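Local coordinates for J domain-containing protein required for chloroplast accumulation response 1 (Arabidopsis thaliana, PDB 3AG7) that is an auxilin-like co-chaperone whose J domain activity is required for chloroplast photorelocation movement, in which the protein modulates chloroplast actin filaments, at residues D12-I15 against R16-S19. Sequence-based numbering, arbitrary orientation.
Sequences DAKI and RKWS
With CG beside the backbone N (chi1 -81°) and a bend at chi3 (-44°), the Arg16 side chain folds back along the helix toward Ala13 and Asp12, while Ser19 puts OG between its backbone N and carbonyl carbon (chi1 64°), where the hydroxyl meets the carbonyl of Ile15. The Arg16 guanidinium lies with one face over the backbone of the preceding turn: Ala13 CA sits 3.3 Å above its plane, near the margin of the group rather than over its centre, and NH2 comes within 3.3 Å of Ala13 CB. Asp12 and Arg16 make no direct salt bridge, since OD2 and NH1 stay 4.9 Å apart; a water at the edge of the guanidinium spans them, donating to Asp12 OD2 at 2.7 Å and weakly accepting from NH1. The other carboxylate oxygen, OD1, is hydrogen-bonded to Tyr84 on helix 80-100. The two segments form the last turns of helix 5-19 in the J domain, a helical co-chaperone module, with regular i to i+4 bonds such as Arg16 N to Asp12 O at 2.9 Å. Toward the C-terminal end, Ile15 O receives both Ser19 N and Ser19 OG, each at 2.9 Å and from opposite faces of the carbonyl plane. On the exposed side, Lys17 NZ reaches Lys14 O in a weak 3.5 Å bond and touches Lys14 CG, while Lys14 NZ stays 5.8 Å from Lys17 NZ, the two like charges not in contact. The buried Ile15 packs on Met85 and Leu92 of helix 80-100, and Trp18 NE1 bonds to Thr32 O.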
ATOM      1  N   ASP A  12       1.323  10.439  -8.483  1.00 11.38           N
ATOM      2  CA  ASP A  12       2.055   9.461  -9.279  1.00 13.10           C
ATOM      3  C   ASP A  12       3.531   9.455  -8.947  1.00 11.83           C
ATOM      4  O   ASP A  12       4.153   8.382  -8.797  1.00 13.21           O
ATOM      5  CB  ASP A  12       1.907   9.776 -10.773  1.00 12.59           C
ATOM      6  CG  ASP A  12       0.537   9.435 -11.308  1.00 18.76           C
ATOM      7  OD1 ASP A  12      -0.176   8.630 -10.668  1.00 17.02           O
ATOM      8  OD2 ASP A  12       0.207   9.939 -12.412  1.00 18.41           O
ATOM      9  N   ALA A  13       4.123  10.640  -8.906  1.00 12.80           N
ATOM     10  CA  ALA A  13       5.569  10.756  -8.695  1.00 14.20           C
ATOM     11  C   ALA A  13       5.984  10.274  -7.303  1.00 13.00           C
ATOM     12  O   ALA A  13       6.999   9.601  -7.144  1.00 13.53           O
ATOM     13  CB  ALA A  13       6.034  12.183  -8.927  1.00 14.17           C
ATOM     14  N   LYS A  14       5.182  10.584  -6.299  1.00 12.58           N
ATOM     15  CA  LYS A  14       5.504  10.111  -4.958  1.00 12.54           C
ATOM     16  C   LYS A  14       5.407   8.606  -4.883  1.00 12.81           C
ATOM     17  O   LYS A  14       6.242   7.960  -4.250  1.00 12.84           O
ATOM     18  CB  LYS A  14       4.674  10.754  -3.854  1.00 11.80           C
ATOM     19  CG  LYS A  14       5.243  10.380  -2.454  1.00 16.63           C
ATOM     20  CD  LYS A  14       4.480  11.061  -1.350  1.00 22.52           C
ATOM     21  CE  LYS A  14       5.163  10.906   0.015  1.00 23.50           C
ATOM     22  NZ  LYS A  14       4.323  11.575   1.059  1.00 25.26           N
ATOM     23  N   ILE A  15       4.406   8.039  -5.543  1.00 12.64           N
ATOM     24  CA  ILE A  15       4.282   6.601  -5.513  1.00 13.21           C
ATOM     25  C   ILE A  15       5.449   5.925  -6.234  1.00 13.54           C
ATOM     26  O   ILE A  15       5.975   4.918  -5.744  1.00 14.54           O
ATOM     27  CB  ILE A  15       2.945   6.131  -6.075  1.00 12.68           C
ATOM     28  CG1 ILE A  15       1.831   6.605  -5.130  1.00 13.57           C
ATOM     29  CG2 ILE A  15       2.957   4.585  -6.155  1.00 14.59           C
ATOM     30  CD1 ILE A  15       0.476   6.485  -5.738  1.00 19.33           C
ATOM     31  N   ARG A  16       5.901   6.522  -7.341  1.00 14.42           N
ATOM     32  CA  ARG A  16       7.078   5.993  -8.081  1.00 15.07           C
ATOM     33  C   ARG A  16       8.345   6.011  -7.240  1.00 14.22           C
ATOM     34  O   ARG A  16       9.094   5.025  -7.226  1.00 16.91           O
ATOM     35  CB  ARG A  16       7.324   6.761  -9.390  1.00 14.72           C
ATOM     36  CG  ARG A  16       6.438   6.320 -10.550  1.00 20.91           C
ATOM     37  CD  ARG A  16       6.816   7.073 -11.846  1.00 25.70           C
ATOM     38  NE  ARG A  16       7.046   8.515 -11.673  1.00 31.74           N
ATOM     39  CZ  ARG A  16       6.197   9.464 -12.086  1.00 27.47           C
ATOM     40  NH1 ARG A  16       5.076   9.125 -12.671  1.00 23.70           N
ATOM     41  NH2 ARG A  16       6.468  10.742 -11.907  1.00 29.65           N
ATOM     42  N   LYS A  17       8.570   7.104  -6.517  1.00 13.03           N
ATOM     43  CA  LYS A  17       9.770   7.278  -5.708  1.00 15.35           C
ATOM     44  C   LYS A  17       9.678   6.295  -4.547  1.00 15.99           C
ATOM     45  O   LYS A  17      10.632   5.583  -4.261  1.00 15.45           O
ATOM     46  CB  LYS A  17       9.914   8.728  -5.231  1.00 17.33           C
ATOM     47  CG  LYS A  17      10.920   8.955  -4.116  1.00 23.85           C
ATOM     48  CD  LYS A  17      10.664  10.269  -3.333  1.00 30.05           C
ATOM     49  CE  LYS A  17       9.248  10.381  -2.696  1.00 34.50           C
ATOM     50  NZ  LYS A  17       8.642   9.143  -2.042  1.00 32.65           N
ATOM     51  N   TRP A  18       8.485   6.171  -3.974  1.00 12.50           N
ATOM     52  CA  TRP A  18       8.305   5.262  -2.836  1.00 12.01           C
ATOM     53  C   TRP A  18       8.489   3.782  -3.214  1.00 11.73           C
ATOM     54  O   TRP A  18       9.109   3.008  -2.472  1.00 12.78           O
ATOM     55  CB  TRP A  18       6.980   5.534  -2.145  1.00  9.77           C
ATOM     56  CG  TRP A  18       6.667   4.520  -1.040  1.00 10.46           C
ATOM     57  CD1 TRP A  18       7.119   4.544   0.249  1.00 11.97           C
ATOM     58  CD2 TRP A  18       5.817   3.394  -1.146  1.00 13.20           C
ATOM     59  NE1 TRP A  18       6.647   3.460   0.935  1.00 11.94           N
ATOM     60  CE2 TRP A  18       5.838   2.733   0.099  1.00 10.65           C
ATOM     61  CE3 TRP A  18       5.046   2.862  -2.182  1.00 11.11           C
ATOM     62  CZ2 TRP A  18       5.093   1.578   0.340  1.00 11.50           C
ATOM     63  CZ3 TRP A  18       4.354   1.711  -1.960  1.00 13.75           C
ATOM     64  CH2 TRP A  18       4.372   1.082  -0.710  1.00 10.37           C
ATOM     65  N   SER A  19       8.010   3.387  -4.379  1.00 10.86           N
ATOM     66  CA  SER A  19       7.930   1.987  -4.693  1.00 13.43           C
ATOM     67  C   SER A  19       9.214   1.499  -5.353  1.00 14.25           C
ATOM     68  O   SER A  19       9.410   0.289  -5.527  1.00 15.07           O
ATOM     69  CB  SER A  19       6.729   1.693  -5.594  1.00 13.97           C
ATOM     70  OG  SER A  19       6.837   2.333  -6.873  1.00 17.16           O
TER
HETATM   71  O   HOH W   1       2.270  10.380 -14.156  1.00 24.38           O